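Local atomic coordinates of YghZ aldo-keto reductase (Escherichia coli, PDB entry 3N6Q), a protein that probably reduces aldehydes or ketones with a nicotinamide cofactor, as an aldo-keto reductase built on a TIM barrel. Residues L25-L30 against Q313-L318; G31-F36 against A221-A226; L49-D54 against E306-N311. All coordinates share one frame; numbering follows the deposited sequence.

Contact 1: L25-L30 against Q313-L318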
ATOM      1  N   LEU B  25      23.365  14.953   6.085  1.00 16.41           N
ATOM      2  CA  LEU B  25      24.389  13.915   6.110  1.00 15.56           C
ATOM      3  C   LEU B  25      25.620  14.526   6.815  1.00 16.14           C
ATOM      4  O   LEU B  25      25.843  15.752   6.706  1.00 15.05           O
ATOM      5  CB  LEU B  25      24.739  13.461   4.693  1.00 12.62           C
ATOM      6  CG  LEU B  25      23.518  12.780   3.996  1.00 15.47           C
ATOM      7  CD1 LEU B  25      23.872  12.450   2.553  1.00 18.59           C
ATOM      8  CD2 LEU B  25      23.100  11.503   4.780  1.00 14.98           C
ATOM      9  N   PRO B  26      26.391  13.697   7.526  1.00 15.58           N
ATOM     10  CA  PRO B  26      27.733  14.140   7.946  1.00 16.20           C
ATOM     11  C   PRO B  26      28.557  14.476   6.721  1.00 17.17           C
ATOM     12  O   PRO B  26      28.414  13.797   5.675  1.00 15.42           O
ATOM     13  CB  PRO B  26      28.295  12.897   8.642  1.00 17.12           C
ATOM     14  CG  PRO B  26      27.640  11.736   7.814  1.00 11.66           C
ATOM     15  CD  PRO B  26      26.228  12.231   7.658  1.00 14.47           C
ATOM     16  N   ALA B  27      29.418  15.519   6.810  1.00 16.73           N
ATOM     17  CA  ALA B  27      30.246  15.892   5.678  1.00 15.63           C
ATOM     18  C   ALA B  27      31.226  14.803   5.316  1.00 15.39           C
ATOM     19  O   ALA B  27      31.690  14.750   4.167  1.00 15.75           O
ATOM     20  CB  ALA B  27      31.062  17.265   5.972  1.00 15.39           C
ATOM     21  N   LEU B  28      31.557  13.912   6.260  1.00 15.66           N
ATOM     22  CA  LEU B  28      32.291  12.699   5.893  1.00 15.43           C
ATOM     23  C   LEU B  28      31.391  11.494   6.267  1.00 16.02           C
ATOM     24  O   LEU B  28      30.853  11.456   7.383  1.00 14.88           O
ATOM     25  CB  LEU B  28      33.639  12.581   6.660  1.00 16.34           C
ATOM     26  CG  LEU B  28      34.644  13.695   6.238  1.00 22.24           C
ATOM     27  CD1 LEU B  28      34.369  14.984   7.105  1.00 25.26           C
ATOM     28  CD2 LEU B  28      36.004  13.184   6.482  1.00 22.20           C
ATOM     29  N   SER B  29      31.180  10.607   5.302  1.00 15.42           N
ATOM     30  CA  SER B  29      30.404   9.348   5.542  1.00 14.84           C
ATOM     31  C   SER B  29      31.328   8.177   5.484  1.00 14.41           C
ATOM     32  O   SER B  29      32.387   8.239   4.833  1.00 17.22           O
ATOM     33  CB  SER B  29      29.345   9.194   4.464  1.00 12.91           C
ATOM     34  OG  SER B  29      28.458  10.286   4.601  1.00 14.20           O
ATOM     35  N   LEU B  30      30.913   7.038   6.068  1.00 15.81           N
ATOM     36  CA  LEU B  30      31.743   5.849   5.991  1.00 14.21           C
ATOM     37  C   LEU B  30      31.216   4.879   4.902  1.00 14.85           C
ATOM     38  O   LEU B  30      30.042   4.522   4.911  1.00 15.01           O
ATOM     39  CB  LEU B  30      31.741   5.136   7.351  1.00 13.53           C
ATOM     40  CG  LEU B  30      32.644   3.869   7.314  1.00 19.59           C
ATOM     41  CD1 LEU B  30      34.186   4.158   7.274  1.00 18.86           C
ATOM     42  CD2 LEU B  30      32.333   2.943   8.529  1.00 18.53           C
ATOM     43  N   GLN B 313      39.561  15.678  10.310  1.00 17.91           N
ATOM     44  CA  GLN B 313      40.273  16.961  10.533  1.00 20.72           C
ATOM     45  C   GLN B 313      40.411  17.805   9.285  1.00 20.25           C
ATOM     46  O   GLN B 313      40.752  19.010   9.361  1.00 20.24           O
ATOM     47  CB  GLN B 313      41.654  16.722  11.153  1.00 19.21           C
ATOM     48  CG  GLN B 313      41.541  16.213  12.595  1.00 28.29           C
ATOM     49  CD  GLN B 313      42.910  16.077  13.208  1.00 41.87           C
ATOM     50  OE1 GLN B 313      43.651  17.065  13.307  1.00 44.78           O
ATOM     51  NE2 GLN B 313      43.318  14.840  13.491  1.00 47.36           N
ATOM     52  N   ALA B 314      40.044  17.229   8.144  1.00 18.16           N
ATOM     53  CA  ALA B 314      39.898  18.071   6.916  1.00 20.29           C
ATOM     54  C   ALA B 314      38.924  19.235   7.178  1.00 18.53           C
ATOM     55  O   ALA B 314      39.052  20.343   6.579  1.00 17.53           O
ATOM     56  CB  ALA B 314      39.439  17.225   5.719  1.00 19.75           C
ATOM     57  N   LEU B 315      37.941  19.012   8.052  1.00 17.93           N
ATOM     58  CA  LEU B 315      36.977  20.053   8.329  1.00 18.59           C
ATOM     59  C   LEU B 315      37.606  21.322   8.962  1.00 18.92           C
ATOM     60  O   LEU B 315      36.939  22.351   9.042  1.00 21.69           O
ATOM     61  CB  LEU B 315      35.798  19.549   9.199  1.00 21.10           C
ATOM     62  CG  LEU B 315      35.015  18.373   8.548  1.00 20.45           C
ATOM     63  CD1 LEU B 315      34.045  17.786   9.614  1.00 25.90           C
ATOM     64  CD2 LEU B 315      34.256  18.961   7.305  1.00 20.35           C
ATOM     65  N   ASN B 316      38.831  21.214   9.454  1.00 18.66           N
ATOM     66  CA  ASN B 316      39.502  22.384  10.101  1.00 21.02           C
ATOM     67  C   ASN B 316      40.007  23.408   9.108  1.00 22.95           C
ATOM     68  O   ASN B 316      40.443  24.506   9.499  1.00 22.80           O
ATOM     69  CB  ASN B 316      40.647  21.891  10.976  1.00 22.39           C
ATOM     70  CG  ASN B 316      40.115  21.141  12.166  1.00 23.57           C
ATOM     71  OD1 ASN B 316      39.015  21.437  12.596  1.00 30.10           O
ATOM     72  ND2 ASN B 316      40.845  20.164  12.664  1.00 26.02           N
ATOM     73  N   ASN B 317      40.035  23.035   7.821  1.00 21.59           N
ATOM     74  CA  ASN B 317      40.507  23.963   6.814  1.00 20.43           C
ATOM     75  C   ASN B 317      39.774  23.717   5.506  1.00 21.48           C
ATOM     76  O   ASN B 317      40.321  23.043   4.624  1.00 20.69           O
ATOM     77  CB  ASN B 317      42.032  23.799   6.595  1.00 19.75           C
ATOM     78  CG  ASN B 317      42.630  24.964   5.801  1.00 23.78           C
ATOM     79  OD1 ASN B 317      41.885  25.750   5.204  1.00 21.44           O
ATOM     80  ND2 ASN B 317      43.973  25.024   5.715  1.00 22.94           N
ATOM     81  N   LEU B 318      38.593  24.308   5.350  1.00 19.99           N
ATOM     82  CA  LEU B 318      37.821  24.123   4.123  1.00 20.57           C
ATOM     83  C   LEU B 318      38.051  25.285   3.143  1.00 22.15           C
ATOM     84  O   LEU B 318      37.389  25.365   2.102  1.00 21.30           O
ATOM     85  CB  LEU B 318      36.344  23.989   4.468  1.00 20.11           C
ATOM     86  CG  LEU B 318      36.057  22.722   5.294  1.00 20.38           C
ATOM     87  CD1 LEU B 318      34.563  22.692   5.630  1.00 21.02           C
ATOM     88  CD2 LEU B 318      36.486  21.391   4.547  1.00 17.89           C
TER
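Leu28 and Leu315 carry most of this contact, with Ala27 beside them. CD1 of Leu28 lies over the fork of the Leu315 side chain, 3.7 Å from Leu315 CG and 3.8 Å from Leu315 CD1. The other methyl of the fork, Leu315 CD2, is shared: it stands 3.9 Å from Ala27 CB and 4.0 Å from Leu28 CD1. The two leucines run past each other in opposite directions, so they meet flank to flank. In Leu315, CG sits anti to the carbonyl carbon (chi1 -59°), which carries both methyls toward Ala27 and Leu28. No hydrogen bond crosses between the segments; the close contacts within the 129 Å² of buried surface are between aliphatic carbons.

Consecutive residues of a regular strand point to alternate sides, yet Ala27 and Leu28 both point toward 313-318. The explanation is the backbone of Ala27, whose helical phi and psi of -64° and -23° interrupt the strand. The break separates two roles of strand 24-31. Residues before it pair antiparallel with strand 15-17, forming the hairpin that closes the N-terminal end of the barrel in aldo-keto reductases. Residues after it form the first barrel strand, parallel to 59-61 and to the last strand, 297-300.

On the other side, a 3-10 turn presents Leu315: Asn316 N donates to Gln313 O at 2.9 Å, and Asn317 N to Ala314 O at 3.1 Å. This turn directly follows helix 305-312. Ser287 of helix 281-289 holds it further, its OG hydrogen-bonded to Ala314 O and Asn317 O. Leu28 also touches Leu286, Val298 and Ile300, which continue the apolar packing, while Ser297 OG bonds to Pro26 O and Ser29 OG beside the strand break.

Contact 2: G31-F36 against A221-A226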
ATOM      1  N   GLY B  31      32.080   4.483   3.979  1.00 13.01           N
ATOM      2  CA  GLY B  31      31.694   3.493   2.920  1.00 16.11           C
ATOM      3  C   GLY B  31      32.266   2.121   3.273  1.00 13.79           C
ATOM      4  O   GLY B  31      33.320   2.034   3.866  1.00 14.53           O
ATOM      5  N   LEU B  32      31.538   1.065   2.931  1.00 15.76           N
ATOM      6  CA  LEU B  32      31.914  -0.308   3.303  1.00 15.91           C
ATOM      7  C   LEU B  32      32.252  -1.112   2.091  1.00 16.61           C
ATOM      8  O   LEU B  32      32.230  -2.356   2.098  1.00 16.02           O
ATOM      9  CB  LEU B  32      30.789  -0.962   4.123  1.00 14.46           C
ATOM     10  CG  LEU B  32      30.655  -0.482   5.584  1.00 16.85           C
ATOM     11  CD1 LEU B  32      29.968   0.892   5.686  1.00 17.61           C
ATOM     12  CD2 LEU B  32      29.852  -1.478   6.422  1.00 16.40           C
ATOM     13  N   TRP B  33      32.742  -0.425   1.065  1.00 17.02           N
ATOM     14  CA  TRP B  33      33.176  -1.102  -0.158  1.00 18.97           C
ATOM     15  C   TRP B  33      34.249  -2.165   0.089  1.00 18.02           C
ATOM     16  O   TRP B  33      34.067  -3.334  -0.296  1.00 17.76           O
ATOM     17  CB  TRP B  33      33.660  -0.044  -1.153  1.00 20.22           C
ATOM     18  CG  TRP B  33      34.127  -0.614  -2.473  1.00 20.93           C
ATOM     19  CD1 TRP B  33      33.699  -1.760  -3.112  1.00 19.86           C
ATOM     20  CD2 TRP B  33      35.086  -0.008  -3.327  1.00 21.96           C
ATOM     21  NE1 TRP B  33      34.343  -1.882  -4.308  1.00 23.15           N
ATOM     22  CE2 TRP B  33      35.191  -0.810  -4.471  1.00 24.87           C
ATOM     23  CE3 TRP B  33      35.846   1.188  -3.250  1.00 26.00           C
ATOM     24  CZ2 TRP B  33      36.049  -0.484  -5.527  1.00 23.45           C
ATOM     25  CZ3 TRP B  33      36.742   1.485  -4.281  1.00 27.36           C
ATOM     26  CH2 TRP B  33      36.810   0.669  -5.415  1.00 25.89           C
ATOM     27  N   HIS B  34      35.254  -1.814   0.893  1.00 15.35           N
ATOM     28  CA  HIS B  34      36.207  -2.795   1.398  1.00 18.52           C
ATOM     29  C   HIS B  34      36.265  -2.818   2.907  1.00 18.77           C
ATOM     30  O   HIS B  34      35.685  -1.944   3.568  1.00 20.37           O
ATOM     31  CB  HIS B  34      37.622  -2.481   0.840  1.00 20.83           C
ATOM     32  CG  HIS B  34      37.686  -2.492  -0.656  1.00 24.17           C
ATOM     33  ND1 HIS B  34      37.963  -1.355  -1.392  1.00 28.00           N
ATOM     34  CD2 HIS B  34      37.465  -3.485  -1.553  1.00 23.51           C
ATOM     35  CE1 HIS B  34      37.987  -1.673  -2.679  1.00 28.30           C
ATOM     36  NE2 HIS B  34      37.583  -2.925  -2.809  1.00 28.29           N
ATOM     37  N   ASN B  35      36.941  -3.845   3.443  1.00 17.55           N
ATOM     38  CA  ASN B  35      37.293  -3.948   4.875  1.00 19.15           C
ATOM     39  C   ASN B  35      36.228  -4.617   5.719  1.00 18.87           C
ATOM     40  O   ASN B  35      36.415  -4.734   6.932  1.00 17.52           O
ATOM     41  CB  ASN B  35      37.732  -2.587   5.526  1.00 20.07           C
ATOM     42  CG  ASN B  35      38.803  -1.879   4.704  1.00 25.59           C
ATOM     43  OD1 ASN B  35      38.541  -0.813   4.115  1.00 30.85           O
ATOM     44  ND2 ASN B  35      39.850  -2.585   4.426  1.00 25.66           N
ATOM     45  N   PHE B  36      35.059  -4.924   5.111  1.00 16.19           N
ATOM     46  CA  PHE B  36      33.914  -5.505   5.822  1.00 15.67           C
ATOM     47  C   PHE B  36      33.444  -6.844   5.294  1.00 14.88           C
ATOM     48  O   PHE B  36      32.309  -7.221   5.525  1.00 18.10           O
ATOM     49  CB  PHE B  36      32.717  -4.516   5.865  1.00 15.26           C
ATOM     50  CG  PHE B  36      33.028  -3.259   6.700  1.00 17.83           C
ATOM     51  CD1 PHE B  36      32.694  -3.243   8.015  1.00 16.77           C
ATOM     52  CD2 PHE B  36      33.875  -2.249   6.203  1.00 18.75           C
ATOM     53  CE1 PHE B  36      33.012  -2.136   8.882  1.00 22.66           C
ATOM     54  CE2 PHE B  36      34.264  -1.144   7.038  1.00 19.37           C
ATOM     55  CZ  PHE B  36      33.807  -1.068   8.356  1.00 19.86           C
ATOM     56  N   ALA B 221      30.347  12.139  -2.789  1.00 12.56           N
ATOM     57  CA  ALA B 221      31.496  11.757  -3.590  1.00 12.09           C
ATOM     58  C   ALA B 221      32.081  10.371  -3.243  1.00 13.99           C
ATOM     59  O   ALA B 221      32.635  10.138  -2.151  1.00 16.06           O
ATOM     60  CB  ALA B 221      32.639  12.868  -3.477  1.00 14.67           C
ATOM     61  N   PHE B 222      32.091   9.478  -4.244  1.00 15.38           N
ATOM     62  CA  PHE B 222      32.690   8.138  -4.080  1.00 14.91           C
ATOM     63  C   PHE B 222      34.152   8.218  -4.526  1.00 16.46           C
ATOM     64  O   PHE B 222      34.512   8.990  -5.439  1.00 18.31           O
ATOM     65  CB  PHE B 222      31.912   7.172  -5.001  1.00 16.84           C
ATOM     66  CG  PHE B 222      32.449   5.765  -5.004  1.00 18.62           C
ATOM     67  CD1 PHE B 222      32.246   4.935  -3.902  1.00 21.03           C
ATOM     68  CD2 PHE B 222      33.148   5.274  -6.094  1.00 23.54           C
ATOM     69  CE1 PHE B 222      32.744   3.628  -3.875  1.00 23.81           C
ATOM     70  CE2 PHE B 222      33.654   3.967  -6.077  1.00 29.02           C
ATOM     71  CZ  PHE B 222      33.436   3.136  -4.963  1.00 23.38           C
ATOM     72  N   THR B 223      35.032   7.475  -3.843  1.00 15.57           N
ATOM     73  CA  THR B 223      36.510   7.497  -4.065  1.00 17.40           C
ATOM     74  C   THR B 223      37.099   8.938  -4.050  1.00 16.30           C
ATOM     75  O   THR B 223      37.832   9.313  -4.960  1.00 17.19           O
ATOM     76  CB  THR B 223      37.039   6.823  -5.338  1.00 17.70           C
ATOM     77  OG1 THR B 223      36.379   7.320  -6.523  1.00 19.83           O
ATOM     78  CG2 THR B 223      36.868   5.269  -5.229  1.00 24.63           C
ATOM     79  N   PRO B 224      36.753   9.696  -3.028  1.00 14.60           N
ATOM     80  CA  PRO B 224      37.294  11.103  -2.920  1.00 15.27           C
ATOM     81  C   PRO B 224      38.809  11.140  -2.750  1.00 18.17           C
ATOM     82  O   PRO B 224      39.425  12.199  -2.997  1.00 17.99           O
ATOM     83  CB  PRO B 224      36.588  11.654  -1.669  1.00 16.10           C
ATOM     84  CG  PRO B 224      36.421  10.354  -0.728  1.00 14.91           C
ATOM     85  CD  PRO B 224      36.053   9.253  -1.788  1.00 13.14           C
ATOM     86  N   LEU B 225      39.415  10.007  -2.357  1.00 17.32           N
ATOM     87  CA  LEU B 225      40.889   9.886  -2.302  1.00 18.70           C
ATOM     88  C   LEU B 225      41.520   9.160  -3.473  1.00 20.42           C
ATOM     89  O   LEU B 225      42.744   8.913  -3.457  1.00 21.59           O
ATOM     90  CB  LEU B 225      41.351   9.290  -0.961  1.00 19.90           C
ATOM     91  CG  LEU B 225      40.921  10.050   0.301  1.00 18.98           C
ATOM     92  CD1 LEU B 225      41.489   9.340   1.510  1.00 23.65           C
ATOM     93  CD2 LEU B 225      41.457  11.527   0.267  1.00 18.73           C
ATOM     94  N   ALA B 226      40.742   8.983  -4.555  1.00 20.51           N
ATOM     95  CA  ALA B 226      41.267   8.397  -5.834  1.00 23.62           C
ATOM     96  C   ALA B 226      42.012   7.100  -5.578  1.00 25.44           C
ATOM     97  O   ALA B 226      43.087   6.871  -6.115  1.00 26.15           O
ATOM     98  CB  ALA B 226      42.105   9.416  -6.631  1.00 22.03           C
TER
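Trp33 reaches from the 31-36 loop to Phe222 and Thr223, and its indole can be followed outward atom by atom. CB points toward 221-226, and CG continues anti to the backbone N (chi1 -179°), which carries the ring out to the 221-226 loop. Where the two rings of the indole fuse, Trp33 CD2 lies 3.9 Å from Phe222 CZ. One atom further, Trp33 CE3 makes the nearest approach, 3.5 Å to Phe222 CZ. Trp33 CZ3 then meets two partners, Phe222 CZ at 3.8 Å and Thr223 CG2 at 3.9 Å.

Phe222 CZ comes over one face of the indole, toward its rim. The two rings meet obliquely, centroids 5.1 Å apart and planes inclined at 51°. On the opposite face, His34 CE1 lies over the centre of the indole, 3.3 Å above its plane, so the ring is held between its own loop and the other one. Tyr66 and Gln227 also touch Trp33.

Thr223 OG1 donates to Phe222 O at 2.7 Å, approaching from above the carbonyl plane at a C=O...donor angle of 96°, and the same rotation turns CG2 to the indole. Thr223 also opens a type I turn that ends at Ala226. Both loops leave the C-terminal ends of parallel strands, 24-31 and 218-221, the end that carries the active site in TIM-barrel enzymes; an aromatic residue after the first strand lines the substrate pocket in relatives such as aldose reductase. Replacing Trp33 with an alanine would probably leave Phe222 CZ and Thr223 CG2 without their partner and His34 free to turn.

With no hydrogen bond or ion pair across the segments, the contact rests on van der Waals packing of two rings and a methyl group, consistent with little directional preference.

Contact 3: L49-D54 against E306-N311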
ATOM      1  N   LEU B  49      33.405   0.882  12.902  1.00 14.75           N
ATOM      2  CA  LEU B  49      32.058   1.453  13.057  1.00 16.78           C
ATOM      3  C   LEU B  49      31.920   2.275  14.301  1.00 16.33           C
ATOM      4  O   LEU B  49      31.161   3.300  14.344  1.00 15.78           O
ATOM      5  CB  LEU B  49      30.955   0.351  13.048  1.00 15.83           C
ATOM      6  CG  LEU B  49      30.958  -0.503  11.758  1.00 18.85           C
ATOM      7  CD1 LEU B  49      29.820  -1.571  11.810  1.00 16.74           C
ATOM      8  CD2 LEU B  49      30.681   0.381  10.518  1.00 22.30           C
ATOM      9  N   ARG B  50      32.495   1.757  15.392  1.00 16.63           N
ATOM     10  CA  ARG B  50      32.321   2.457  16.656  1.00 18.33           C
ATOM     11  C   ARG B  50      33.012   3.816  16.619  1.00 15.50           C
ATOM     12  O   ARG B  50      32.489   4.786  17.118  1.00 17.28           O
ATOM     13  CB  ARG B  50      32.939   1.659  17.817  1.00 18.34           C
ATOM     14  CG  ARG B  50      32.101   0.420  18.182  1.00 21.46           C
ATOM     15  CD  ARG B  50      32.756  -0.250  19.410  1.00 24.35           C
ATOM     16  NE  ARG B  50      31.938  -1.347  19.950  1.00 23.78           N
ATOM     17  CZ  ARG B  50      32.188  -1.951  21.115  1.00 29.27           C
ATOM     18  NH1 ARG B  50      33.245  -1.577  21.845  1.00 28.44           N
ATOM     19  NH2 ARG B  50      31.415  -2.966  21.528  1.00 23.33           N
ATOM     20  N   LYS B  51      34.198   3.827  16.060  1.00 15.83           N
ATOM     21  CA  LYS B  51      34.930   5.082  15.915  1.00 16.89           C
ATOM     22  C   LYS B  51      34.180   6.048  15.009  1.00 18.24           C
ATOM     23  O   LYS B  51      33.988   7.241  15.388  1.00 14.98           O
ATOM     24  CB  LYS B  51      36.360   4.828  15.408  1.00 17.09           C
ATOM     25  CG  LYS B  51      37.188   6.122  15.087  1.00 17.06           C
ATOM     26  CD  LYS B  51      37.392   6.943  16.391  1.00 26.44           C
ATOM     27  CE  LYS B  51      38.285   6.181  17.357  1.00 31.91           C
ATOM     28  NZ  LYS B  51      38.724   7.013  18.529  1.00 37.42           N
ATOM     29  N   ALA B  52      33.703   5.546  13.848  1.00 16.12           N
ATOM     30  CA  ALA B  52      32.900   6.387  12.958  1.00 15.59           C
ATOM     31  C   ALA B  52      31.780   7.090  13.700  1.00 15.17           C
ATOM     32  O   ALA B  52      31.646   8.328  13.653  1.00 16.21           O
ATOM     33  CB  ALA B  52      32.331   5.554  11.781  1.00 13.31           C
ATOM     34  N   PHE B  53      30.973   6.317  14.421  1.00 15.53           N
ATOM     35  CA  PHE B  53      29.805   6.875  15.095  1.00 14.44           C
ATOM     36  C   PHE B  53      30.203   7.819  16.250  1.00 15.46           C
ATOM     37  O   PHE B  53      29.551   8.845  16.451  1.00 16.57           O
ATOM     38  CB  PHE B  53      28.909   5.750  15.603  1.00 14.56           C
ATOM     39  CG  PHE B  53      27.564   6.205  16.097  1.00 15.40           C
ATOM     40  CD1 PHE B  53      26.701   6.926  15.262  1.00 14.09           C
ATOM     41  CD2 PHE B  53      27.167   5.930  17.410  1.00 14.25           C
ATOM     42  CE1 PHE B  53      25.425   7.349  15.706  1.00 15.86           C
ATOM     43  CE2 PHE B  53      25.840   6.322  17.869  1.00 14.48           C
ATOM     44  CZ  PHE B  53      24.990   7.022  17.027  1.00 17.84           C
ATOM     45  N   ASP B  54      31.272   7.477  16.973  1.00 17.33           N
ATOM     46  CA  ASP B  54      31.779   8.374  18.067  1.00 16.09           C
ATOM     47  C   ASP B  54      32.294   9.712  17.479  1.00 17.44           C
ATOM     48  O   ASP B  54      32.377  10.729  18.207  1.00 18.79           O
ATOM     49  CB  ASP B  54      32.909   7.692  18.777  1.00 16.89           C
ATOM     50  CG  ASP B  54      32.433   6.644  19.790  1.00 18.10           C
ATOM     51  OD1 ASP B  54      31.255   6.615  20.155  1.00 25.20           O
ATOM     52  OD2 ASP B  54      33.308   5.964  20.277  1.00 24.67           O
ATOM     53  N   GLU B 306      42.099   4.903  13.091  1.00 26.54           N
ATOM     54  CA  GLU B 306      42.956   6.095  13.067  1.00 27.87           C
ATOM     55  C   GLU B 306      42.733   6.916  11.811  1.00 28.82           C
ATOM     56  O   GLU B 306      42.902   8.142  11.822  1.00 27.42           O
ATOM     57  CB  GLU B 306      44.444   5.687  13.087  1.00 28.86           C
ATOM     58  CG  GLU B 306      44.945   5.147  14.421  1.00 33.60           C
ATOM     59  CD  GLU B 306      44.396   3.758  14.781  1.00 44.81           C
ATOM     60  OE1 GLU B 306      43.948   2.989  13.882  1.00 36.44           O
ATOM     61  OE2 GLU B 306      44.372   3.452  16.005  1.00 51.48           O
ATOM     62  N   GLN B 307      42.477   6.223  10.698  1.00 27.89           N
ATOM     63  CA  GLN B 307      42.274   6.908   9.445  1.00 27.18           C
ATOM     64  C   GLN B 307      41.104   7.860   9.556  1.00 25.71           C
ATOM     65  O   GLN B 307      41.162   8.968   9.009  1.00 25.49           O
ATOM     66  CB  GLN B 307      42.019   5.952   8.263  1.00 25.08           C
ATOM     67  CG  GLN B 307      41.964   6.774   6.954  1.00 32.00           C
ATOM     68  CD  GLN B 307      41.549   5.989   5.703  1.00 39.18           C
ATOM     69  OE1 GLN B 307      41.722   4.768   5.640  1.00 40.98           O
ATOM     70  NE2 GLN B 307      41.074   6.716   4.661  1.00 37.30           N
ATOM     71  N   LEU B 308      40.042   7.444  10.264  1.00 23.69           N
ATOM     72  CA  LEU B 308      38.865   8.296  10.414  1.00 23.84           C
ATOM     73  C   LEU B 308      39.231   9.540  11.221  1.00 23.52           C
ATOM     74  O   LEU B 308      38.875  10.645  10.839  1.00 22.21           O
ATOM     75  CB  LEU B 308      37.708   7.565  11.095  1.00 23.15           C
ATOM     76  CG  LEU B 308      37.162   6.388  10.268  1.00 24.50           C
ATOM     77  CD1 LEU B 308      36.128   5.632  11.141  1.00 22.29           C
ATOM     78  CD2 LEU B 308      36.507   6.975   8.980  1.00 26.98           C
ATOM     79  N   GLU B 309      39.951   9.347  12.329  1.00 23.32           N
ATOM     80  CA  GLU B 309      40.372  10.487  13.143  1.00 25.99           C
ATOM     81  C   GLU B 309      41.149  11.494  12.261  1.00 24.46           C
ATOM     82  O   GLU B 309      40.921  12.676  12.326  1.00 27.45           O
ATOM     83  CB  GLU B 309      41.197  10.016  14.350  1.00 26.88           C
ATOM     84  CG  GLU B 309      40.448   8.979  15.209  1.00 31.67           C
ATOM     85  CD  GLU B 309      41.230   8.477  16.460  1.00 42.89           C
ATOM     86  OE1 GLU B 309      40.706   8.662  17.583  1.00 46.86           O
ATOM     87  OE2 GLU B 309      42.339   7.884  16.336  1.00 47.24           O
ATOM     88  N   GLU B 310      42.025  11.014  11.394  1.00 23.78           N
ATOM     89  CA  GLU B 310      42.861  11.896  10.595  1.00 24.70           C
ATOM     90  C   GLU B 310      42.003  12.582   9.540  1.00 23.75           C
ATOM     91  O   GLU B 310      42.080  13.806   9.313  1.00 22.08           O
ATOM     92  CB  GLU B 310      43.960  11.075   9.927  1.00 26.71           C
ATOM     93  CG  GLU B 310      45.154  11.878   9.381  1.00 32.99           C
ATOM     94  CD  GLU B 310      44.987  12.340   7.909  1.00 36.29           C
ATOM     95  OE1 GLU B 310      43.833  12.502   7.425  1.00 38.89           O
ATOM     96  OE2 GLU B 310      46.028  12.552   7.238  1.00 33.39           O
ATOM     97  N   ASN B 311      41.118  11.817   8.915  1.00 20.22           N
ATOM     98  CA  ASN B 311      40.332  12.411   7.763  1.00 18.81           C
ATOM     99  C   ASN B 311      39.328  13.515   8.175  1.00 19.98           C
ATOM    100  O   ASN B 311      39.129  14.532   7.476  1.00 18.59           O
ATOM    101  CB  ASN B 311      39.607  11.286   7.026  1.00 18.63           C
ATOM    102  CG  ASN B 311      40.524  10.462   6.123  1.00 23.47           C
ATOM    103  OD1 ASN B 311      40.098   9.414   5.635  1.00 28.54           O
ATOM    104  ND2 ASN B 311      41.791  10.849   5.985  1.00 22.76           N
TER
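The carboxylate of Glu309 receives Lys51 NZ over its face: the ammonium meets OE1 from 57° out of the carboxylate plane, at 2.7 Å from Lys51 NZ to Glu309 OE1. This is a hydrogen-bonded salt bridge. Two amides lie in a chain on helix 306-311, where Gln307 NE2 donates to Asn311 OD1 and Asn311 ND2 meets Glu310 OE1 from above its carboxylate plane.

Lys51 first runs with CG anti to the backbone N (chi1 174°), then bends at its second and third torsions, which brings its end across the Glu309 chain at about a right angle, Lys51 CD 3.9 Å from Glu309 CG.

Next to this bridge, Leu308 CD1 packs on the first helix, 3.6 Å from Ala52 N and 3.9 Å from Ala52 CB. These are the first and last helices of the (beta/alpha)8 barrel, neighbours around its outer ring; their segment axes approach to 9.5 Å and run nearly parallel, crossing at -23°. Ala52 and Leu308 have the nearest CA atoms, and the short Ala52 is consistent with CD1 reaching the backbone. Leu30 of strand 24-31 touches Leu308, and Phe60 touches Ala52. Arg50 forms a salt bridge with Asp84.

Contacts 1 and 3 bring the first beta-alpha unit against the elements after the last barrel strand, while contact 2 joins the loops after the first and seventh strands. Contact 1 is buried, at the N-terminal end of strand 24-31, and purely aliphatic. Contact 2 lies at the surface, past the C-terminal ends of strands 24-31 and 218-221, and is mainly aromatic. Contact 3, partly buried, pairs the outer helices and alone adds a salt bridge to its apolar packing. Contacts 1 and 3 share neighbouring elements: strand 24-31 leads into helix 42-54, and Leu30 CD2 packs 3.6 Å from Leu49 CD2. Phe36 CE1 lies 3.8 Å from Leu49 CD2, bringing contact 2 against contact 3.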